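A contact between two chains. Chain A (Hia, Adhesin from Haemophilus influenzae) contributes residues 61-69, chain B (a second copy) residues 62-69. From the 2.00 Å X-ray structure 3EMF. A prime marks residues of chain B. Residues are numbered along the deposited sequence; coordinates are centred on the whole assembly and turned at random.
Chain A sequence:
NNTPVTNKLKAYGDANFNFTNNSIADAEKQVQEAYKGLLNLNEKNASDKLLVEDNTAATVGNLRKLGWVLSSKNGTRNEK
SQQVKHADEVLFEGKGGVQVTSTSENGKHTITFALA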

# COMPACT_ATOMS: atom_id res chain seq x y z
N GLY A 61 15.95 1.46 -2.90
CA GLY A 61 15.86 0.09 -2.45
C GLY A 61 14.80 -0.13 -1.38
O GLY A 61 14.13 -1.17 -1.35
N ASN A 62 14.66 0.83 -0.47
CA ASN A 62 13.63 0.76 0.56
C ASN A 62 12.23 0.76 -0.06
O ASN A 62 11.36 -0.00 0.35
CB ASN A 62 13.73 1.94 1.53
CG ASN A 62 14.99 1.94 2.39
OD1 ASN A 62 15.63 0.90 2.63
ND2 ASN A 62 15.36 3.13 2.87
N LEU A 63 12.00 1.63 -1.05
CA LEU A 63 10.68 1.72 -1.69
C LEU A 63 10.31 0.38 -2.30
O LEU A 63 9.13 0.03 -2.33
CB LEU A 63 10.66 2.77 -2.78
CG LEU A 63 11.17 4.16 -2.39
CD1 LEU A 63 10.95 5.16 -3.52
CD2 LEU A 63 10.47 4.60 -1.15
N ARG A 64 11.32 -0.35 -2.77
CA ARG A 64 11.10 -1.60 -3.47
C ARG A 64 10.69 -2.70 -2.51
O ARG A 64 10.30 -3.78 -2.93
CB ARG A 64 12.35 -2.01 -4.27
CG ARG A 64 12.70 -1.04 -5.39
CD ARG A 64 13.86 -1.52 -6.23
NE ARG A 64 13.96 -0.70 -7.44
CZ ARG A 64 15.06 -0.06 -7.82
NH1 ARG A 64 16.17 -0.16 -7.11
NH2 ARG A 64 15.04 0.66 -8.93
N LYS A 65 10.78 -2.42 -1.21
CA LYS A 65 10.43 -3.41 -0.21
C LYS A 65 9.20 -3.02 0.60
O LYS A 65 8.85 -3.69 1.57
CB LYS A 65 11.60 -3.65 0.74
CG LYS A 65 12.83 -4.19 0.05
CD LYS A 65 13.85 -4.62 1.11
CE LYS A 65 15.05 -5.32 0.46
NZ LYS A 65 15.73 -4.45 -0.54
N LEU A 66 8.53 -1.96 0.18
CA LEU A 66 7.28 -1.55 0.81
C LEU A 66 6.11 -2.40 0.36
O LEU A 66 6.06 -2.88 -0.77
CB LEU A 66 6.99 -0.09 0.47
CG LEU A 66 7.94 0.98 1.00
CD1 LEU A 66 7.46 2.35 0.48
CD2 LEU A 66 8.01 0.97 2.50
N GLY A 67 5.16 -2.60 1.26
CA GLY A 67 4.01 -3.40 0.90
C GLY A 67 3.17 -3.76 2.09
O GLY A 67 3.48 -3.41 3.22
N TRP A 68 2.06 -4.42 1.81
CA TRP A 68 1.22 -4.95 2.86
C TRP A 68 0.86 -6.38 2.49
O TRP A 68 1.00 -6.78 1.32
CB TRP A 68 -0.05 -4.08 3.06
CG TRP A 68 -0.80 -3.75 1.81
CD1 TRP A 68 -0.50 -2.76 0.90
CD2 TRP A 68 -2.01 -4.37 1.35
NE1 TRP A 68 -1.45 -2.76 -0.10
CE2 TRP A 68 -2.39 -3.73 0.17
CE3 TRP A 68 -2.81 -5.41 1.84
CZ2 TRP A 68 -3.53 -4.10 -0.56
CZ3 TRP A 68 -3.93 -5.78 1.12
CH2 TRP A 68 -4.29 -5.12 -0.05
N VAL A 69 0.39 -7.15 3.46
CA VAL A 69 0.08 -8.55 3.23
C VAL A 69 -1.41 -8.77 2.99
O VAL A 69 -2.27 -8.27 3.72
CB VAL A 69 0.57 -9.42 4.39
CG1 VAL A 69 0.16 -10.84 4.18
CG2 VAL A 69 2.10 -9.30 4.53
N ASN B 62 9.32 9.21 7.24
CA ASN B 62 8.24 9.35 6.27
C ASN B 62 7.66 7.97 5.94
O ASN B 62 6.44 7.80 5.91
CB ASN B 62 8.69 9.99 4.95
CG ASN B 62 9.13 11.45 5.08
OD1 ASN B 62 8.77 12.18 6.02
ND2 ASN B 62 9.94 11.88 4.12
N LEU B 63 8.52 6.98 5.69
CA LEU B 63 8.02 5.65 5.31
C LEU B 63 7.16 5.04 6.41
O LEU B 63 6.22 4.29 6.14
CB LEU B 63 9.18 4.68 4.99
CG LEU B 63 10.23 5.12 3.97
CD1 LEU B 63 11.24 3.97 3.73
CD2 LEU B 63 9.58 5.58 2.65
N ARG B 64 7.48 5.38 7.65
CA ARG B 64 6.73 4.87 8.78
C ARG B 64 5.33 5.47 8.86
O ARG B 64 4.51 5.00 9.63
CB ARG B 64 7.51 5.09 10.08
CG ARG B 64 8.88 4.40 10.05
CD ARG B 64 9.63 4.52 11.39
NE ARG B 64 10.70 3.53 11.43
CZ ARG B 64 11.97 3.80 11.69
NH1 ARG B 64 12.35 5.03 11.99
NH2 ARG B 64 12.86 2.81 11.69
N LYS B 65 5.06 6.49 8.04
CA LYS B 65 3.77 7.18 8.05
C LYS B 65 2.94 6.97 6.78
O LYS B 65 1.89 7.56 6.62
CB LYS B 65 3.98 8.69 8.32
CG LYS B 65 4.49 8.97 9.76
CD LYS B 65 4.49 10.47 10.06
CE LYS B 65 4.52 10.74 11.56
NZ LYS B 65 5.77 10.21 12.16
N LEU B 66 3.42 6.10 5.87
CA LEU B 66 2.67 5.81 4.67
C LEU B 66 1.56 4.81 4.95
O LEU B 66 1.71 3.93 5.80
CB LEU B 66 3.60 5.22 3.59
CG LEU B 66 4.71 6.13 3.06
CD1 LEU B 66 5.71 5.34 2.21
CD2 LEU B 66 4.12 7.29 2.27
N GLY B 67 0.45 4.91 4.22
CA GLY B 67 -0.59 3.91 4.36
C GLY B 67 -1.84 4.29 3.61
O GLY B 67 -1.90 5.32 2.94
N TRP B 68 -2.86 3.45 3.75
CA TRP B 68 -4.16 3.76 3.20
C TRP B 68 -5.21 3.39 4.23
O TRP B 68 -4.89 2.78 5.25
CB TRP B 68 -4.40 3.08 1.85
CG TRP B 68 -4.16 1.60 1.84
CD1 TRP B 68 -2.94 0.96 1.74
CD2 TRP B 68 -5.15 0.57 1.90
NE1 TRP B 68 -3.13 -0.41 1.76
CE2 TRP B 68 -4.48 -0.67 1.86
CE3 TRP B 68 -6.54 0.57 2.00
CZ2 TRP B 68 -5.15 -1.88 1.91
CZ3 TRP B 68 -7.21 -0.62 2.07
CH2 TRP B 68 -6.52 -1.83 2.01
N VAL B 69 -6.46 3.78 3.98
CA VAL B 69 -7.51 3.59 4.96
C VAL B 69 -8.47 2.52 4.48
O VAL B 69 -8.95 2.57 3.35
CB VAL B 69 -8.26 4.92 5.22
CG1 VAL B 69 -9.49 4.68 6.09
CG2 VAL B 69 -7.31 5.92 5.85

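Three residues carry most of this contact: Leu63′, Trp68′ and Trp68. No hydrogen bond crosses between the two stretches, so what holds them is the packing of apolar and aromatic side chains, with 284 Å² buried over both sides.

Leu63′ covers the most. Its CA-to-CB bond points toward chain A, and with chi1 at m and chi2 at t, a common leucine rotamer in helices, it spreads two methyls across several partners. CD1 of Leu63′ lies 3.9 Å from CB of Asn62, so the closest approach of this polar residue is through its CB. CD2 of Leu63′ sits 4.0 Å from CD2 of Leu63 and 4.4 Å from CD1 of Leu66. The same residue in the other copy is placed differently: the CA-to-CB bond of Leu63 runs sideways, and it is the end of the side chain that comes nearer. Identical sequence and nearly identical rotamers thus make unequal contributions, 71 Å² covered on Leu63′ against 17 Å² on Leu63. A branched apolar side chain suits a site where its two methyls lie against three residues, Asn62, Leu63 and Leu66.

The leucine layer continues through Leu66 and Leu66′, both pointing toward the other stretch, with their CD1 atoms 3.9 Å apart. A type I turn from residue 63 to 66 in each chain links the two leucine positions, closed by a backbone hydrogen bond from Leu66 N to Leu63 O of 3.3 Å and a weak hydrogen bond of the same length from Leu66′ N to Leu63′ O. Between them, Arg64, Lys65 and their chain B counterparts stay out of reach and partly exposed, so the turn separates apolar residues that meet the neighbour from charged ones that do not.

Beyond the turn the tryptophans meet. Both have chi1 at p and chi2 near -80°, and both point toward the partner chain. They form an edge-to-face pair, the edge of Trp68′ toward the face of Trp68, with five-membered ring centroids 4.8 Å apart and planes at 61°. NE1 of Trp68′ lies over one face of Trp68, 3.4 Å from NE1 of Trp68; both nitrogens are donors, so this is a close approach within the aromatic pair. The six-membered rings also touch, CZ2 of Trp68 to CZ2 of Trp68′ at 3.7 Å. A large flat ring suits this place because it reaches across backbones that are well apart: the CA atoms of Trp68 and Gly67′, nearest neighbours here, are 9.2 Å from each other.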